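Local structure of protein ACDH-11, isoform b (Caenorhabditis elegans, 4Y9J) at residues Asp213-Leu217 with Ile294-Ile298; His25-Lys29 with Ala51-Ser55; Lys490-Val495 with Cys562-Leu567. The protein belongs to the acyl-CoA dehydrogenase family of flavoproteins, has an AidB-like N-terminal domain and binds flavin-adenine dinucleotide. All coordinates share one frame; numbering follows the deposited sequence.

Contact 1: residues Asp213-Leu217 with Ile294-Ile298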
loop_
_atom_site.group_PDB
_atom_site.type_symbol
_atom_site.label_atom_id
_atom_site.label_comp_id
_atom_site.label_asym_id
_atom_site.label_seq_id
_atom_site.Cartn_x
_atom_site.Cartn_y
_atom_site.Cartn_z
ATOM N N ASP B 213 10.104 39.086 24.495
ATOM C CA ASP B 213 8.952 38.152 24.546
ATOM C C ASP B 213 9.094 36.945 23.613
ATOM O O ASP B 213 8.119 36.190 23.399
ATOM C CB ASP B 213 7.683 38.942 24.274
ATOM C CG ASP B 213 7.437 39.982 25.357
ATOM O OD1 ASP B 213 7.607 39.635 26.549
ATOM O OD2 ASP B 213 7.124 41.130 25.029
ATOM N N THR B 214 10.298 36.784 23.061
ATOM C CA THR B 214 10.663 35.653 22.181
ATOM C C THR B 214 11.310 34.529 22.992
ATOM O O THR B 214 12.247 34.777 23.736
ATOM C CB THR B 214 11.663 36.131 21.142
ATOM O OG1 THR B 214 11.075 37.209 20.421
ATOM C CG2 THR B 214 12.039 34.999 20.187
ATOM N N TYR B 215 10.809 33.316 22.825
ATOM C CA TYR B 215 11.207 32.153 23.586
ATOM C C TYR B 215 11.515 30.971 22.604
ATOM O O TYR B 215 11.071 30.935 21.427
ATOM C CB TYR B 215 10.073 31.693 24.538
ATOM C CG TYR B 215 9.788 32.658 25.658
ATOM C CD1 TYR B 215 9.167 33.891 25.393
ATOM C CD2 TYR B 215 10.210 32.382 26.970
ATOM C CE1 TYR B 215 8.961 34.823 26.410
ATOM C CE2 TYR B 215 10.032 33.308 27.976
ATOM C CZ TYR B 215 9.419 34.522 27.695
ATOM O OH TYR B 215 9.230 35.418 28.718
ATOM N N ARG B 216 12.235 29.994 23.151
ATOM C CA ARG B 216 12.577 28.688 22.533
ATOM C C ARG B 216 11.673 27.701 23.234
ATOM O O ARG B 216 11.735 27.646 24.455
ATOM C CB ARG B 216 13.999 28.298 22.990
ATOM C CG ARG B 216 15.141 28.568 22.088
ATOM C CD ARG B 216 16.352 27.732 22.541
ATOM N NE ARG B 216 17.020 28.160 23.781
ATOM C CZ ARG B 216 17.267 27.422 24.880
ATOM N NH1 ARG B 216 16.883 26.165 25.040
ATOM N NH2 ARG B 216 17.947 27.966 25.862
ATOM N N LEU B 217 10.883 26.928 22.498
ATOM C CA LEU B 217 10.017 25.916 23.088
ATOM C C LEU B 217 10.620 24.507 23.003
ATOM O O LEU B 217 11.150 24.096 21.958
ATOM C CB LEU B 217 8.618 25.892 22.434
ATOM C CG LEU B 217 7.854 27.204 22.385
ATOM C CD1 LEU B 217 6.472 27.054 21.781
ATOM C CD2 LEU B 217 7.807 27.902 23.772
ATOM N N ILE B 294 11.153 28.582 17.847
ATOM C CA ILE B 294 11.066 30.011 18.206
ATOM C C ILE B 294 9.623 30.505 18.190
ATOM O O ILE B 294 8.905 30.360 17.179
ATOM C CB ILE B 294 11.952 30.824 17.269
ATOM C CG1 ILE B 294 13.368 30.285 17.420
ATOM C CG2 ILE B 294 11.950 32.300 17.669
ATOM C CD1 ILE B 294 14.357 30.845 16.438
ATOM N N ALA B 295 9.213 31.086 19.313
ATOM C CA ALA B 295 7.854 31.465 19.509
ATOM C C ALA B 295 7.745 32.798 20.274
ATOM O O ALA B 295 8.595 33.114 21.145
ATOM C CB ALA B 295 7.135 30.383 20.268
ATOM N N GLU B 296 6.653 33.514 20.007
ATOM C CA GLU B 296 6.406 34.841 20.658
ATOM C C GLU B 296 5.321 34.736 21.724
ATOM O O GLU B 296 4.255 34.203 21.455
ATOM C CB GLU B 296 5.985 35.845 19.618
ATOM C CG GLU B 296 6.823 35.940 18.363
ATOM C CD GLU B 296 8.289 36.173 18.589
ATOM O OE1 GLU B 296 8.650 36.735 19.639
ATOM O OE2 GLU B 296 9.096 35.834 17.667
ATOM N N ARG B 297 5.611 35.162 22.945
ATOM C CA ARG B 297 4.621 35.118 24.003
ATOM C C ARG B 297 3.558 36.173 23.768
ATOM O O ARG B 297 3.897 37.325 23.558
ATOM C CB ARG B 297 5.220 35.424 25.392
ATOM C CG ARG B 297 4.211 35.175 26.532
ATOM C CD ARG B 297 4.270 36.113 27.742
ATOM N NE ARG B 297 4.937 37.384 27.491
ATOM C CZ ARG B 297 4.386 38.588 27.551
ATOM N NH1 ARG B 297 3.128 38.799 27.903
ATOM N NH2 ARG B 297 5.139 39.615 27.288
ATOM N N ILE B 298 2.296 35.795 23.946
ATOM C CA ILE B 298 1.157 36.707 23.773
ATOM C C ILE B 298 0.183 36.520 24.927
ATOM O O ILE B 298 0.089 35.473 25.563
ATOM C CB ILE B 298 0.452 36.498 22.396
ATOM C CG1 ILE B 298 -0.113 35.097 22.294
ATOM C CG2 ILE B 298 1.396 36.838 21.264
ATOM C CD1 ILE B 298 -1.002 34.852 21.087
#
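Tyr215 and Ala295 form the hydrogen-bonded pair where strand 214-217 runs antiparallel to Ile294-Arg297, and most of the polar groups between the strands find partners across the pairing. Tyr215 N gives its hydrogen to Ala295 O at 2.8 Å, and Ala295 N returns the bond to Tyr215 O. Two residues along, Arg297 N donates to Asp213 O, just ahead of the strand, at 2.7 Å in an almost straight bond (177°). Each of these carbonyl oxygens also takes a CA-H...O contact: Ala295 O from Thr214 CA, Tyr215 O from Ile294 CA and Asp213 O from Glu296 CA. On their outer sides the strands bond to further neighbours, Arg216 to Val208 and Glu296 to Leu256.

Side chains add two more bonds. Thr214 and Glu296 are a non-hydrogen-bonded pair and point to the same face. The Glu296 chain bends at its second torsion (chi2 -54°) and brings its carboxylate beside the threonine. Thr214 OG1 donates to the syn lone pair of Glu296 OE1 at 2.6 Å. On the same face, Thr214 CG2 meets Ile294 CG2 at 3.7 Å.

Asp213 and Arg297 form a salt bridge, Arg297 NH2 to Asp213 OD1 at 2.6 Å. The oxygen lies in the guanidinium plane, but the nitrogen stands above the carboxylate plane, and the two planes are 77° apart. It is thus a one-point grip rather than a flat two-point pairing. Arg297 NH1 bonds to Gly299 O.

On the other face Leu217 CD1 packs on Ala295 CB at 3.7 Å. The Tyr215 ring meets Phe255 edge-to-face.

The contact lies in the beta domain of the acyl-CoA dehydrogenase fold. Its chemistry implies two neighbouring strands inside the sheet, with a salt bridge where the pairing begins. Buried Tyr215, Leu217 and Ala295 share one face; the hydroxyl-carboxylate bond holds the other.

Contact 2: residues His25-Lys29 with Ala51-Ser55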
loop_
_atom_site.group_PDB
_atom_site.type_symbol
_atom_site.label_atom_id
_atom_site.label_comp_id
_atom_site.label_asym_id
_atom_site.label_seq_id
_atom_site.Cartn_x
_atom_site.Cartn_y
_atom_site.Cartn_z
ATOM N N HIS B 25 -27.714 16.994 -4.083
ATOM C CA HIS B 25 -28.316 18.178 -4.676
ATOM C C HIS B 25 -27.698 19.431 -4.059
ATOM O O HIS B 25 -27.103 19.350 -3.008
ATOM C CB HIS B 25 -29.820 18.166 -4.415
ATOM C CG HIS B 25 -30.516 16.940 -4.920
ATOM N ND1 HIS B 25 -30.740 16.716 -6.265
ATOM C CD2 HIS B 25 -31.092 15.907 -4.264
ATOM C CE1 HIS B 25 -31.401 15.572 -6.407
ATOM N NE2 HIS B 25 -31.612 15.062 -5.212
ATOM N N ASN B 26 -27.847 20.585 -4.734
ATOM C CA ASN B 26 -27.370 21.884 -4.213
ATOM C C ASN B 26 -27.798 21.989 -2.757
ATOM O O ASN B 26 -29.014 22.026 -2.505
ATOM C CB ASN B 26 -27.999 23.024 -5.026
ATOM C CG ASN B 26 -27.546 24.415 -4.552
ATOM O OD1 ASN B 26 -27.593 24.718 -3.371
ATOM N ND2 ASN B 26 -27.131 25.238 -5.471
ATOM N N PRO B 27 -26.840 22.019 -1.794
ATOM C CA PRO B 27 -27.217 21.925 -0.405
ATOM C C PRO B 27 -27.871 23.182 0.189
ATOM O O PRO B 27 -28.416 23.110 1.267
ATOM C CB PRO B 27 -25.915 21.575 0.283
ATOM C CG PRO B 27 -24.871 22.158 -0.571
ATOM C CD PRO B 27 -25.379 21.896 -1.922
ATOM N N TYR B 28 -27.798 24.312 -0.481
ATOM C CA TYR B 28 -28.477 25.483 -0.027
ATOM C C TYR B 28 -29.933 25.312 -0.455
ATOM O O TYR B 28 -30.817 25.376 0.364
ATOM C CB TYR B 28 -27.896 26.757 -0.640
ATOM C CG TYR B 28 -28.596 27.949 -0.053
ATOM C CD1 TYR B 28 -28.349 28.345 1.236
ATOM C CD2 TYR B 28 -29.623 28.574 -0.730
ATOM C CE1 TYR B 28 -29.051 29.396 1.814
ATOM C CE2 TYR B 28 -30.338 29.605 -0.145
ATOM C CZ TYR B 28 -30.040 30.013 1.135
ATOM O OH TYR B 28 -30.758 31.067 1.700
ATOM N N LYS B 29 -30.181 25.044 -1.724
ATOM C CA LYS B 29 -31.543 24.923 -2.241
ATOM C C LYS B 29 -32.315 23.747 -1.651
ATOM O O LYS B 29 -33.488 23.819 -1.466
ATOM C CB LYS B 29 -31.522 24.747 -3.739
ATOM C CG LYS B 29 -31.113 26.017 -4.472
ATOM C CD LYS B 29 -30.944 25.783 -5.966
ATOM C CE LYS B 29 -30.434 27.034 -6.615
ATOM N NZ LYS B 29 -30.286 26.844 -8.072
ATOM N N ALA B 51 -28.141 34.992 0.391
ATOM C CA ALA B 51 -28.690 33.810 -0.239
ATOM C C ALA B 51 -28.129 33.624 -1.626
ATOM O O ALA B 51 -27.928 32.489 -2.037
ATOM C CB ALA B 51 -30.208 33.866 -0.331
ATOM N N ALA B 52 -27.889 34.697 -2.369
ATOM C CA ALA B 52 -27.287 34.493 -3.700
ATOM C C ALA B 52 -25.876 33.926 -3.567
ATOM O O ALA B 52 -25.532 32.999 -4.286
ATOM C CB ALA B 52 -27.292 35.736 -4.538
ATOM N N ASP B 53 -25.097 34.401 -2.605
ATOM C CA ASP B 53 -23.769 33.825 -2.414
ATOM C C ASP B 53 -23.812 32.324 -2.079
ATOM O O ASP B 53 -23.080 31.505 -2.633
ATOM C CB ASP B 53 -22.995 34.552 -1.342
ATOM C CG ASP B 53 -21.577 34.026 -1.205
ATOM O OD1 ASP B 53 -20.751 34.125 -2.159
ATOM O OD2 ASP B 53 -21.279 33.563 -0.143
ATOM N N LEU B 54 -24.697 31.954 -1.170
ATOM C CA LEU B 54 -24.790 30.616 -0.701
ATOM C C LEU B 54 -25.331 29.675 -1.754
ATOM O O LEU B 54 -24.830 28.545 -1.894
ATOM C CB LEU B 54 -25.628 30.543 0.571
ATOM C CG LEU B 54 -25.013 31.268 1.769
ATOM C CD1 LEU B 54 -26.071 31.221 2.863
ATOM C CD2 LEU B 54 -23.729 30.593 2.263
ATOM N N SER B 55 -26.318 30.133 -2.505
ATOM C CA SER B 55 -26.866 29.341 -3.562
ATOM C C SER B 55 -25.815 29.032 -4.659
ATOM O O SER B 55 -25.717 27.875 -5.120
ATOM C CB SER B 55 -28.083 30.019 -4.169
ATOM O OG SER B 55 -28.702 29.094 -5.040
HETATM O O HOH W 1 -27.829 28.909 -7.700
#
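Tyr28 brings its ring up to the helix turn of Ala51-Ser55, and this is the tight part of the contact. Its CG is anti to the backbone N (chi1 -176°), which carries the ring across to the helix. Ala51 O lies over one face of the ring. Tyr28 CD1 meets Leu54 CB at 3.6 Å, with the two side chains crossing at about a right angle. Tyr28 OH reaches Ala51 CB at 3.5 Å and is hydrogen-bonded to Asp35. Leu34, Leu38 and Leu134 also touch the tyrosine.

Asn26 fixes the loop beside it. Its ND2 donates to Ser55 O at 3.0 Å, in the carbonyl plane and on a lone pair, and also bonds Asp59. Asn26 OD1 accepts from Tyr28 N at 2.9 Å and from Lys29 N, the latter from above the amide carbonyl plane.

The Lys29 side is looser and wetter. The lysine is exposed, and its one close point is Lys29 CE, 3.1 Å from Ser55 OG. A water bonds Ser55 OG and takes only a weak bond from Lys29 NZ.

The OD1 bonds make an Asx turn and a wider Asx motif that shape the loop. Asn26 ND2 and the Tyr28 ring join it to helix 44-74 in the AidB-like N-terminal domain.

Contact 3: residues Lys490-Val495 with Cys562-Leu567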
loop_
_atom_site.group_PDB
_atom_site.type_symbol
_atom_site.label_atom_id
_atom_site.label_comp_id
_atom_site.label_asym_id
_atom_site.label_seq_id
_atom_site.Cartn_x
_atom_site.Cartn_y
_atom_site.Cartn_z
ATOM N N LYS B 490 -49.309 23.441 23.337
ATOM C CA LYS B 490 -48.828 22.301 24.099
ATOM C C LYS B 490 -47.300 22.335 24.187
ATOM O O LYS B 490 -46.709 22.034 25.233
ATOM C CB LYS B 490 -49.264 20.999 23.447
ATOM C CG LYS B 490 -50.671 20.567 23.797
ATOM C CD LYS B 490 -50.888 19.089 23.458
ATOM C CE LYS B 490 -51.607 18.910 22.128
ATOM N NZ LYS B 490 -53.072 19.114 22.307
ATOM N N SER B 491 -46.666 22.666 23.073
ATOM C CA SER B 491 -45.225 22.739 23.021
ATOM C C SER B 491 -44.668 23.759 23.996
ATOM O O SER B 491 -43.730 23.455 24.748
ATOM C CB SER B 491 -44.754 23.051 21.595
ATOM O OG SER B 491 -45.204 22.060 20.668
ATOM N N LYS B 492 -45.254 24.974 23.983
ATOM C CA LYS B 492 -44.942 25.987 24.977
ATOM C C LYS B 492 -45.089 25.497 26.412
ATOM O O LYS B 492 -44.194 25.762 27.233
ATOM C CB LYS B 492 -45.782 27.267 24.751
ATOM C CG LYS B 492 -45.657 28.285 25.894
ATOM C CD LYS B 492 -46.584 29.486 25.796
ATOM C CE LYS B 492 -46.035 30.625 26.647
ATOM N NZ LYS B 492 -47.091 31.335 27.401
ATOM N N GLU B 493 -46.188 24.791 26.730
ATOM C CA GLU B 493 -46.377 24.370 28.122
ATOM C C GLU B 493 -45.350 23.300 28.493
ATOM O O GLU B 493 -44.917 23.218 29.639
ATOM C CB GLU B 493 -47.791 23.844 28.376
ATOM C CG GLU B 493 -48.825 24.946 28.231
ATOM C CD GLU B 493 -50.257 24.459 28.113
ATOM O OE1 GLU B 493 -50.500 23.249 28.065
ATOM O OE2 GLU B 493 -51.155 25.302 28.070
ATOM N N ALA B 494 -44.942 22.496 27.524
ATOM C CA ALA B 494 -43.865 21.492 27.759
ATOM C C ALA B 494 -42.499 22.152 28.109
ATOM O O ALA B 494 -41.820 21.789 29.087
ATOM C CB ALA B 494 -43.749 20.597 26.561
ATOM N N VAL B 495 -42.135 23.168 27.346
ATOM C CA VAL B 495 -40.900 23.884 27.580
ATOM C C VAL B 495 -40.935 24.613 28.953
ATOM O O VAL B 495 -39.995 24.524 29.754
ATOM C CB VAL B 495 -40.664 24.876 26.431
ATOM C CG1 VAL B 495 -39.473 25.750 26.754
ATOM C CG2 VAL B 495 -40.426 24.166 25.123
ATOM N N CYS B 562 -40.886 19.003 21.128
ATOM C CA CYS B 562 -41.170 19.442 22.474
ATOM C C CYS B 562 -42.016 18.447 23.279
ATOM O O CYS B 562 -41.907 18.377 24.501
ATOM C CB CYS B 562 -41.887 20.782 22.459
ATOM S SG CYS B 562 -40.819 22.138 21.970
ATOM N N CYS B 563 -42.935 17.761 22.623
ATOM C CA CYS B 563 -43.908 16.997 23.349
ATOM C C CYS B 563 -43.660 15.515 23.272
ATOM O O CYS B 563 -44.313 14.804 23.969
ATOM C CB CYS B 563 -45.293 17.269 22.802
ATOM S SG CYS B 563 -45.738 19.013 23.100
ATOM N N GLU B 564 -42.840 15.063 22.340
ATOM C CA GLU B 564 -42.669 13.585 22.086
ATOM C C GLU B 564 -41.360 13.008 22.535
ATOM O O GLU B 564 -41.120 11.807 22.369
ATOM C CB GLU B 564 -42.875 13.229 20.609
ATOM C CG GLU B 564 -44.326 13.415 20.177
ATOM C CD GLU B 564 -44.631 13.024 18.742
ATOM O OE1 GLU B 564 -43.720 12.781 17.966
ATOM O OE2 GLU B 564 -45.829 12.984 18.373
ATOM N N GLN B 565 -40.530 13.825 23.154
ATOM C CA GLN B 565 -39.365 13.326 23.861
ATOM C C GLN B 565 -39.273 14.105 25.157
ATOM O O GLN B 565 -39.751 15.244 25.273
ATOM C CB GLN B 565 -38.113 13.492 23.037
ATOM C CG GLN B 565 -37.948 14.902 22.533
ATOM C CD GLN B 565 -36.694 15.076 21.736
ATOM O OE1 GLN B 565 -35.942 14.072 21.461
ATOM N NE2 GLN B 565 -36.446 16.316 21.317
ATOM N N PRO B 566 -38.679 13.521 26.160
ATOM C CA PRO B 566 -38.533 14.312 27.344
ATOM C C PRO B 566 -37.572 15.495 27.099
ATOM O O PRO B 566 -36.532 15.354 26.508
ATOM C CB PRO B 566 -37.993 13.298 28.369
ATOM C CG PRO B 566 -37.346 12.239 27.562
ATOM C CD PRO B 566 -38.218 12.130 26.347
ATOM N N LEU B 567 -37.971 16.677 27.514
ATOM C CA LEU B 567 -37.130 17.854 27.330
ATOM C C LEU B 567 -36.196 17.883 28.489
ATOM O O LEU B 567 -35.014 18.204 28.360
ATOM C CB LEU B 567 -37.957 19.129 27.245
ATOM C CG LEU B 567 -38.842 19.342 26.022
ATOM C CD1 LEU B 567 -39.688 20.628 26.200
ATOM C CD2 LEU B 567 -37.983 19.448 24.769
#
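Val495 and Leu567 meet in the apolar part of this contact. The side chains cross at a slant, with Val495 CG2 3.8 Å from Leu567 CD1. Leu567 CD1 also lies against the helix backbone, 3.7 Å from Val495 N. Ala494 CB flanks it at 4.1 Å from Leu567 CD1. Val495 CG2 is shared: it also touches Cys562 SG. The valine CG2 branch stands anti to its own carbonyl carbon, a position that turns it to the side where Cys562 SG and Leu567 CD1 both lie.

The two cysteines supply the sulfur contacts. Cys562 SG faces the side chains of Val495 and Ser491, while Cys562 CB rests on Ser491 CB at 3.8 Å. Cys563 SG lies against the Lys490-Ser491 backbone instead, 3.8 Å from Ser491 CA and close to Lys490 O. In both cysteines SG is anti to the carbonyl carbon (chi1 -71° in Cys562).

The segments share no hydrogen bond, and the polar atoms present are in van der Waals contact. Ala494 CB touches Cys562 O at 3.5 Å. Ser491 OG comes near Cys563 SG at 3.9 Å, but its hydrogen bond goes to Lys487 O, one turn back in its own helix.

Around the contact, Ile541 of helix 524-545 touches Ser491, Val495 and Cys562. Cys563 O takes a hydrogen bond from Arg571 of the second subunit, and Glu564 makes a salt bridge with Arg579 of the second subunit.

Small residues at the meeting point let the segments come close. The end of helix 552-563 and the loop after it fold over helix 486-512, within the helical C-terminal domain of this acyl-CoA dehydrogenase family member.

From the N terminus, contact 2 comes first. It closes a short, mostly helical loop by bringing residues 25-29 back onto helix 44-74 in the AidB-like N-terminal domain. Contact 1 follows and closes a loop rich in strands and without helix, by pairing strand 214-225 with strand 285-298 within the middle beta domain. Contact 3 comes last and closes a helical loop in the C-terminal region. The three loops are in series, and none nests in or crosses another. Contacts 1 and 3 lie on opposite sides of the chain's centre, their own centres 53 Å apart. The surroundings of contacts 2 and 3 both reach the second subunit.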